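Local coordinates for protein predicted sugar phosphatases of the HAD superfamily (Cytophaga hutchinsonii, PDB 2HX1) that probably hydrolyses phosphate esters of sugars as a magnesium-dependent phosphatase of the haloacid dehalogenase (HAD) superfamily, at the interface of chains A and B. Residues are numbered along the deposited sequence; one frame, centred on the assembly and turned at random. Chains: chain A/B, Predicted sugar phosphatases of the HAD superfamily.

Contact 1: the interface of chains A and B. Residues chain A 240, 243-247; chain B 90, 94, 200, 202, 208.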
ATOM      1  N   LEU A 240     -14.479  14.442   4.535  1.00 20.48           N
ATOM      2  CA  LEU A 240     -13.909  13.706   5.695  1.00 21.58           C
ATOM      3  C   LEU A 240     -13.387  14.691   6.720  1.00 23.61           C
ATOM      4  O   LEU A 240     -13.725  14.616   7.911  1.00 26.81           O
ATOM      5  CB  LEU A 240     -12.775  12.765   5.223  1.00 22.63           C
ATOM      6  CG  LEU A 240     -12.013  11.959   6.290  1.00 22.41           C
ATOM      7  CD1 LEU A 240     -12.978  11.103   7.033  1.00 17.86           C
ATOM      8  CD2 LEU A 240     -10.844  11.131   5.721  1.00 17.73           C
ATOM      9  N   ASN A 243     -16.295  16.655   8.419  1.00 22.47           N
ATOM     10  CA  ASN A 243     -17.085  15.765   9.278  1.00 22.46           C
ATOM     11  C   ASN A 243     -16.376  15.429  10.608  1.00 23.11           C
ATOM     12  O   ASN A 243     -16.950  15.536  11.701  1.00 22.80           O
ATOM     13  CB  ASN A 243     -17.376  14.486   8.499  1.00 22.94           C
ATOM     14  CG  ASN A 243     -18.552  14.618   7.567  1.00 24.84           C
ATOM     15  OD1 ASN A 243     -19.297  15.588   7.623  1.00 22.52           O
ATOM     16  ND2 ASN A 243     -18.748  13.607   6.723  1.00 18.26           N
ATOM     17  N   LYS A 244     -15.108  15.053  10.508  1.00 21.68           N
ATOM     18  CA  LYS A 244     -14.334  14.723  11.693  1.00 23.52           C
ATOM     19  C   LYS A 244     -14.258  15.884  12.679  1.00 21.73           C
ATOM     20  O   LYS A 244     -14.240  15.664  13.875  1.00 22.58           O
ATOM     21  CB  LYS A 244     -12.921  14.282  11.302  1.00 22.27           C
ATOM     22  CG  LYS A 244     -12.834  12.979  10.605  1.00 20.13           C
ATOM     23  CD  LYS A 244     -11.369  12.597  10.314  1.00 25.11           C
ATOM     24  CE  LYS A 244     -10.602  12.159  11.601  1.00 28.68           C
ATOM     25  NZ  LYS A 244      -9.209  11.682  11.259  1.00 22.32           N
ATOM     26  N   PHE A 245     -14.199  17.111  12.169  1.00 21.08           N
ATOM     27  CA  PHE A 245     -14.116  18.291  13.019  1.00 20.04           C
ATOM     28  C   PHE A 245     -15.465  18.700  13.590  1.00 22.47           C
ATOM     29  O   PHE A 245     -15.508  19.532  14.476  1.00 26.07           O
ATOM     30  CB  PHE A 245     -13.551  19.474  12.243  1.00 21.82           C
ATOM     31  CG  PHE A 245     -13.186  20.639  13.102  1.00 20.05           C
ATOM     32  CD1 PHE A 245     -12.153  20.529  14.028  1.00 27.10           C
ATOM     33  CD2 PHE A 245     -13.839  21.839  12.994  1.00 22.01           C
ATOM     34  CE1 PHE A 245     -11.808  21.597  14.835  1.00 28.18           C
ATOM     35  CE2 PHE A 245     -13.498  22.931  13.810  1.00 22.04           C
ATOM     36  CZ  PHE A 245     -12.472  22.812  14.715  1.00 22.52           C
ATOM     37  N   GLY A 246     -16.555  18.139  13.093  1.00 23.28           N
ATOM     38  CA  GLY A 246     -17.892  18.481  13.584  1.00 22.65           C
ATOM     39  C   GLY A 246     -18.655  19.433  12.684  1.00 22.50           C
ATOM     40  O   GLY A 246     -19.802  19.788  12.979  1.00 21.96           O
ATOM     41  N   LEU A 247     -18.045  19.844  11.574  1.00 23.87           N
ATOM     42  CA  LEU A 247     -18.720  20.783  10.661  1.00 23.22           C
ATOM     43  C   LEU A 247     -19.812  20.044   9.892  1.00 23.56           C
ATOM     44  O   LEU A 247     -19.740  18.833   9.722  1.00 22.75           O
ATOM     45  CB  LEU A 247     -17.724  21.410   9.681  1.00 24.66           C
ATOM     46  CG  LEU A 247     -16.482  22.095  10.262  1.00 24.18           C
ATOM     47  CD1 LEU A 247     -15.577  22.612   9.136  1.00 24.87           C
ATOM     48  CD2 LEU A 247     -16.916  23.232  11.204  1.00 25.27           C
TER
ATOM     49  N   TYR B  90     -18.690  12.384  17.979  1.00 27.05           N
ATOM     50  CA  TYR B  90     -19.050  12.134  16.580  1.00 28.08           C
ATOM     51  C   TYR B  90     -20.398  11.439  16.490  1.00 25.70           C
ATOM     52  O   TYR B  90     -21.250  11.825  15.723  1.00 25.38           O
ATOM     53  CB  TYR B  90     -18.000  11.267  15.871  1.00 27.82           C
ATOM     54  CG  TYR B  90     -18.172  11.273  14.358  1.00 29.92           C
ATOM     55  CD1 TYR B  90     -17.614  12.300  13.607  1.00 26.74           C
ATOM     56  CD2 TYR B  90     -18.880  10.264  13.683  1.00 23.89           C
ATOM     57  CE1 TYR B  90     -17.732  12.341  12.252  1.00 29.36           C
ATOM     58  CE2 TYR B  90     -19.019  10.307  12.296  1.00 29.17           C
ATOM     59  CZ  TYR B  90     -18.429  11.365  11.585  1.00 31.40           C
ATOM     60  OH  TYR B  90     -18.501  11.523  10.218  1.00 30.25           O
ATOM     61  N   LYS B  94     -22.992  13.605  14.537  1.00 33.85           N
ATOM     62  CA  LYS B  94     -22.972  13.271  13.123  1.00 33.86           C
ATOM     63  C   LYS B  94     -23.721  12.011  12.726  1.00 34.48           C
ATOM     64  O   LYS B  94     -23.839  11.750  11.543  1.00 38.46           O
ATOM     65  CB  LYS B  94     -21.512  13.203  12.641  1.00 34.12           C
ATOM     66  CG  LYS B  94     -20.659  14.481  12.870  1.00 32.67           C
ATOM     67  CD  LYS B  94     -21.042  15.656  11.945  1.00 31.63           C
ATOM     68  CE  LYS B  94     -20.411  15.511  10.588  1.00 28.73           C
ATOM     69  NZ  LYS B  94     -21.021  16.406   9.526  1.00 20.83           N
ATOM     70  N   ILE B 200     -12.582   5.878   9.429  1.00 21.84           N
ATOM     71  CA  ILE B 200     -12.249   7.140  10.025  1.00 21.98           C
ATOM     72  C   ILE B 200     -11.424   6.770  11.250  1.00 22.82           C
ATOM     73  O   ILE B 200     -11.812   5.901  12.041  1.00 22.82           O
ATOM     74  CB  ILE B 200     -13.525   7.899  10.440  1.00 22.70           C
ATOM     75  CG1 ILE B 200     -14.392   8.183   9.217  1.00 24.40           C
ATOM     76  CG2 ILE B 200     -13.159   9.159  11.177  1.00 18.22           C
ATOM     77  CD1 ILE B 200     -15.840   8.501   9.574  1.00 24.86           C
ATOM     78  N   PHE B 202      -9.630   8.204  14.740  1.00 19.72           N
ATOM     79  CA  PHE B 202      -9.539   9.289  15.720  1.00 19.78           C
ATOM     80  C   PHE B 202      -8.342   9.135  16.633  1.00 20.11           C
ATOM     81  O   PHE B 202      -7.939   8.034  16.933  1.00 21.05           O
ATOM     82  CB  PHE B 202     -10.834   9.380  16.569  1.00 20.91           C
ATOM     83  CG  PHE B 202     -12.045   9.891  15.793  1.00 18.01           C
ATOM     84  CD1 PHE B 202     -11.949  11.023  14.998  1.00 22.16           C
ATOM     85  CD2 PHE B 202     -13.260   9.233  15.852  1.00 20.53           C
ATOM     86  CE1 PHE B 202     -13.061  11.478  14.272  1.00 24.94           C
ATOM     87  CE2 PHE B 202     -14.358   9.689  15.127  1.00 23.21           C
ATOM     88  CZ  PHE B 202     -14.248  10.805  14.340  1.00 21.06           C
ATOM     89  N   GLN B 208      -6.971  17.126  17.168  1.00 30.22           N
ATOM     90  CA  GLN B 208      -8.214  17.359  17.914  1.00 32.97           C
ATOM     91  C   GLN B 208      -8.097  17.272  19.427  1.00 32.31           C
ATOM     92  O   GLN B 208      -8.588  18.150  20.115  1.00 33.20           O
ATOM     93  CB  GLN B 208      -9.343  16.439  17.439  1.00 36.14           C
ATOM     94  CG  GLN B 208      -9.663  16.563  15.938  1.00 40.84           C
ATOM     95  CD  GLN B 208     -10.968  15.868  15.556  1.00 37.92           C
ATOM     96  OE1 GLN B 208     -10.980  14.719  15.058  1.00 37.26           O
ATOM     97  NE2 GLN B 208     -12.066  16.540  15.832  1.00 28.92           N
TER
HETATM   98  O   HOH W   1     -17.029  11.295   7.587  1.00 21.62           O
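The side-chain nitrogen NZ of B:Lys94 is the best-held polar atom, gripped by two oxygens of chain A. It donates to the amide oxygen OD1 of A:Asn243 at 2.7 Å and to the backbone O of A:Leu247 at 2.8 Å. The two bonds differ in approach: NZ lies in the carbonyl plane of A:Leu247 but sits above the amide plane of A:Asn243, 44° out of it. The lysine chain bends twice, at chi2 and chi3, crossing the asparagine side chain at about a right angle and laying CE near the asparagine CA.

The other end of the same amide is tied through water: ND2 of A:Asn243 and the phenol OH of B:Tyr90 share water 1. The lysine donor at OD1 sets which end is oxygen; the water link agrees and steadies the other end. The tyrosine ring stands 72° from the amide plane and turns its edge to the asparagine backbone, with CE1 3.3 Å from O of A:Asn243; CB of B:Lys94 covers one face of that ring, over its centre. NE2 of B:Gln208, at the tip of an extended chain, donates to O of A:Lys244 at 3.1 Å, a bent bond (138° at H) that reaches the carbonyl from above its plane.

The apolar part is carried by the side chain of A:Lys244. Bent at chi3, it runs opposite to two residues of strand 199-202, with CE 3.7 Å from CE1 of B:Phe202 and CG against CG2 of B:Ile200. That same CG2 rests on a face of the phenylalanine ring near its rim, while CG1 meets CD1 of A:Leu240.

This is part of a two-fold interface of two copies, perhaps not the biological one. A helix 235-245 starts just after magnesium-site A:Asp233; its far, C-terminal end and the turn after it press against B helix 83-94, strand 199-202 and the start of helix 208-220.

Contact 2: the interface of chains A and B. Residues chain A 266-270, 272; chain B 157-158, 161-163, 197-198.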
ATOM      1  N   ILE A 266     -19.320   7.316  -2.233  1.00 25.60           N
ATOM      2  CA  ILE A 266     -19.764   7.534  -0.867  1.00 25.17           C
ATOM      3  C   ILE A 266     -19.880   6.178  -0.133  1.00 28.06           C
ATOM      4  O   ILE A 266     -19.418   6.031   1.007  1.00 27.57           O
ATOM      5  CB  ILE A 266     -21.056   8.364  -0.815  1.00 27.06           C
ATOM      6  CG1 ILE A 266     -20.764   9.792  -1.293  1.00 28.17           C
ATOM      7  CG2 ILE A 266     -21.651   8.388   0.607  1.00 17.45           C
ATOM      8  CD1 ILE A 266     -22.000  10.608  -1.664  1.00 25.92           C
ATOM      9  N   LYS A 267     -20.443   5.186  -0.816  1.00 30.18           N
ATOM     10  CA  LYS A 267     -20.613   3.845  -0.262  1.00 32.17           C
ATOM     11  C   LYS A 267     -19.289   3.136  -0.031  1.00 32.28           C
ATOM     12  O   LYS A 267     -19.127   2.446   0.978  1.00 32.34           O
ATOM     13  CB  LYS A 267     -21.499   2.995  -1.184  1.00 33.24           C
ATOM     14  CG  LYS A 267     -21.948   1.652  -0.589  1.00 38.24           C
ATOM     15  CD  LYS A 267     -23.156   1.057  -1.370  1.00 37.50           C
ATOM     16  CE  LYS A 267     -23.412  -0.402  -0.990  1.00 45.26           C
ATOM     17  NZ  LYS A 267     -24.746  -0.951  -1.434  1.00 40.17           N
ATOM     18  N   SER A 268     -18.347   3.283  -0.963  1.00 30.47           N
ATOM     19  CA  SER A 268     -17.058   2.574  -0.846  1.00 29.95           C
ATOM     20  C   SER A 268     -16.138   3.175   0.232  1.00 29.70           C
ATOM     21  O   SER A 268     -15.379   2.457   0.877  1.00 31.34           O
ATOM     22  CB  SER A 268     -16.391   2.468  -2.215  1.00 27.15           C
ATOM     23  OG  SER A 268     -15.649   3.619  -2.492  1.00 35.92           O
ATOM     24  N   THR A 269     -16.247   4.476   0.487  1.00 27.87           N
ATOM     25  CA  THR A 269     -15.425   5.137   1.516  1.00 25.35           C
ATOM     26  C   THR A 269     -16.150   5.260   2.866  1.00 24.67           C
ATOM     27  O   THR A 269     -15.510   5.369   3.932  1.00 27.31           O
ATOM     28  CB  THR A 269     -14.999   6.564   1.077  1.00 23.52           C
ATOM     29  OG1 THR A 269     -16.159   7.373   0.901  1.00 20.44           O
ATOM     30  CG2 THR A 269     -14.203   6.567  -0.227  1.00 24.27           C
ATOM     31  N   GLY A 270     -17.474   5.233   2.838  1.00 24.05           N
ATOM     32  CA  GLY A 270     -18.251   5.515   4.038  1.00 23.32           C
ATOM     33  C   GLY A 270     -18.133   6.957   4.515  1.00 25.34           C
ATOM     34  O   GLY A 270     -18.456   7.296   5.680  1.00 23.82           O
ATOM     35  N   VAL A 272     -19.776  10.188   4.369  1.00 23.39           N
ATOM     36  CA  VAL A 272     -21.116  10.687   4.078  1.00 22.49           C
ATOM     37  C   VAL A 272     -21.216  12.200   4.272  1.00 21.59           C
ATOM     38  O   VAL A 272     -20.954  12.721   5.355  1.00 19.93           O
ATOM     39  CB  VAL A 272     -22.152   9.933   4.955  1.00 23.40           C
ATOM     40  CG1 VAL A 272     -23.578  10.296   4.562  1.00 23.59           C
ATOM     41  CG2 VAL A 272     -21.932   8.449   4.803  1.00 22.28           C
TER
ATOM     42  N   LEU B 157     -20.279  -3.553   5.777  1.00 22.75           N
ATOM     43  CA  LEU B 157     -19.681  -2.393   5.153  1.00 25.31           C
ATOM     44  C   LEU B 157     -19.773  -2.435   3.636  1.00 26.28           C
ATOM     45  O   LEU B 157     -19.745  -1.385   2.987  1.00 28.22           O
ATOM     46  CB  LEU B 157     -18.217  -2.236   5.558  1.00 23.12           C
ATOM     47  CG  LEU B 157     -17.960  -1.868   7.010  1.00 25.20           C
ATOM     48  CD1 LEU B 157     -16.480  -2.013   7.303  1.00 24.39           C
ATOM     49  CD2 LEU B 157     -18.426  -0.440   7.296  1.00 25.88           C
ATOM     50  N   ARG B 158     -19.862  -3.628   3.060  1.00 27.03           N
ATOM     51  CA  ARG B 158     -20.173  -3.760   1.637  1.00 28.77           C
ATOM     52  C   ARG B 158     -21.616  -3.375   1.330  1.00 28.32           C
ATOM     53  O   ARG B 158     -21.891  -2.889   0.245  1.00 30.22           O
ATOM     54  CB  ARG B 158     -19.957  -5.189   1.136  1.00 30.84           C
ATOM     55  CG  ARG B 158     -18.505  -5.611   0.929  1.00 31.54           C
ATOM     56  CD  ARG B 158     -18.412  -7.117   0.734  1.00 33.52           C
ATOM     57  NE  ARG B 158     -19.058  -7.552  -0.511  1.00 32.87           N
ATOM     58  CZ  ARG B 158     -20.258  -8.130  -0.617  1.00 41.93           C
ATOM     59  NH1 ARG B 158     -21.042  -8.382   0.456  1.00 35.87           N
ATOM     60  NH2 ARG B 158     -20.679  -8.467  -1.839  1.00 41.44           N
ATOM     61  N   THR B 161     -23.990   2.130   3.410  1.00 28.69           N
ATOM     62  CA  THR B 161     -23.226   3.377   3.358  1.00 29.41           C
ATOM     63  C   THR B 161     -23.225   4.004   4.755  1.00 28.77           C
ATOM     64  O   THR B 161     -24.140   4.760   5.127  1.00 27.58           O
ATOM     65  CB  THR B 161     -23.832   4.345   2.293  1.00 30.41           C
ATOM     66  OG1 THR B 161     -23.746   3.717   1.013  1.00 29.82           O
ATOM     67  CG2 THR B 161     -23.109   5.684   2.241  1.00 32.45           C
ATOM     68  N   ILE B 162     -22.215   3.621   5.547  1.00 26.39           N
ATOM     69  CA  ILE B 162     -22.039   4.122   6.901  1.00 23.58           C
ATOM     70  C   ILE B 162     -20.584   4.442   7.206  1.00 25.64           C
ATOM     71  O   ILE B 162     -19.678   3.855   6.603  1.00 25.48           O
ATOM     72  CB  ILE B 162     -22.536   3.113   7.932  1.00 23.99           C
ATOM     73  CG1 ILE B 162     -21.832   1.762   7.778  1.00 27.42           C
ATOM     74  CG2 ILE B 162     -24.049   2.942   7.779  1.00 25.00           C
ATOM     75  CD1 ILE B 162     -22.319   0.744   8.745  1.00 20.50           C
ATOM     76  N   PRO B 163     -20.352   5.394   8.124  1.00 25.64           N
ATOM     77  CA  PRO B 163     -18.990   5.561   8.626  1.00 26.62           C
ATOM     78  C   PRO B 163     -18.532   4.356   9.441  1.00 25.74           C
ATOM     79  O   PRO B 163     -19.299   3.791  10.205  1.00 24.63           O
ATOM     80  CB  PRO B 163     -19.081   6.814   9.514  1.00 27.56           C
ATOM     81  CG  PRO B 163     -20.520   6.908   9.916  1.00 28.65           C
ATOM     82  CD  PRO B 163     -21.295   6.365   8.716  1.00 24.61           C
ATOM     83  N   ARG B 197      -9.000   1.259   2.186  1.00 37.77           N
ATOM     84  CA  ARG B 197      -9.152   2.306   3.235  1.00 38.82           C
ATOM     85  C   ARG B 197     -10.579   2.741   3.398  1.00 37.74           C
ATOM     86  O   ARG B 197     -11.284   3.125   2.442  1.00 42.39           O
ATOM     87  CB  ARG B 197      -8.284   3.546   2.977  1.00 40.87           C
ATOM     88  CG  ARG B 197      -8.603   4.758   3.908  1.00 40.08           C
ATOM     89  CD  ARG B 197      -7.820   6.034   3.520  1.00 41.38           C
ATOM     90  N   ARG B 198     -11.012   2.715   4.635  1.00 34.89           N
ATOM     91  CA  ARG B 198     -12.438   2.702   4.894  1.00 34.27           C
ATOM     92  C   ARG B 198     -12.766   3.274   6.267  1.00 31.04           C
ATOM     93  O   ARG B 198     -13.939   3.617   6.516  1.00 32.48           O
ATOM     94  CB  ARG B 198     -12.923   1.227   4.762  1.00 33.89           C
ATOM     95  CG  ARG B 198     -14.413   0.952   4.995  1.00 36.65           C
ATOM     96  CD  ARG B 198     -15.265   1.461   3.888  1.00 36.35           C
ATOM     97  NE  ARG B 198     -16.673   1.129   4.086  1.00 32.21           N
ATOM     98  CZ  ARG B 198     -17.495   1.770   4.907  1.00 34.16           C
ATOM     99  NH1 ARG B 198     -17.073   2.766   5.649  1.00 34.32           N
ATOM    100  NH2 ARG B 198     -18.756   1.393   4.993  1.00 44.25           N
TER
HETATM  101  O   HOH W   2     -15.771   5.127   6.932  1.00 27.67           O
HETATM  102  O   HOH W   3     -18.749  -0.178   0.902  1.00 43.97           O
HETATM  103  O   HOH W   4     -12.333   1.723   0.019  1.00 54.75           O
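B:Thr161 forms the tight part of this contact, wedged against the end of A helix 262-269. Its two branches divide the work. The methyl CG2, anti to the backbone N, crosses A:Ile266 obliquely and comes within 3.5 Å of its CG2, closer than usual packing; CG2 of A:Val272 meets the same methyl less closely. The hydroxyl OG1 instead lies across the extended chain of A:Lys267, 3.2 Å from CG, a contact with carbon and not a hydrogen bond. The lysine chain continues to B:Arg158, whose backbone O lies near CE.

The looser side is wet, and polar atoms meet there through water. Water 3 joins O of A:Lys267 to O of B:Leu157, water 4 links O of A:Ser268 to O of B:Arg197, and water 2 lies between O of A:Thr269 and O of B:Arg198. No nitrogen or oxygen pairs directly across the chains.

Among these waters lies the guanidinium of B:Arg198, its rotation fixed from within its own chain: NH1 (3.0 Å) and NH2 (3.1 Å) both donate to O of B:Ile162, end-on and in plane. One face is turned to the A:Gly270 backbone, with NH1 3.4 Å from the glycine CA. Its charge may favour the carbonyl-rich helix end nearby.

The site thus seats the C-terminal end of A helix 262-269 on the partner's loops and the end of B helix 146-159 by shape and shared water, probably steadying the pairing of two phosphatase chains.

The C-alpha centres of contact 1 and contact 2 are about 15 Å apart, and both belong to one two-fold symmetric interface, so each recurs with the chains exchanged. They share no residue, but the loop carrying B:Arg197 and B:Arg198 in contact 2 runs straight into strand 199-202 of contact 1. Chain A offers a helix end and the turn after it to each. Contact 1 adds direct hydrogen bonds to its packing and water, while contact 2 has no direct polar pair across the chains. Together they suggest a specific pairing within the deposited four-chain assembly, although the structure alone does not show the oligomer in solution.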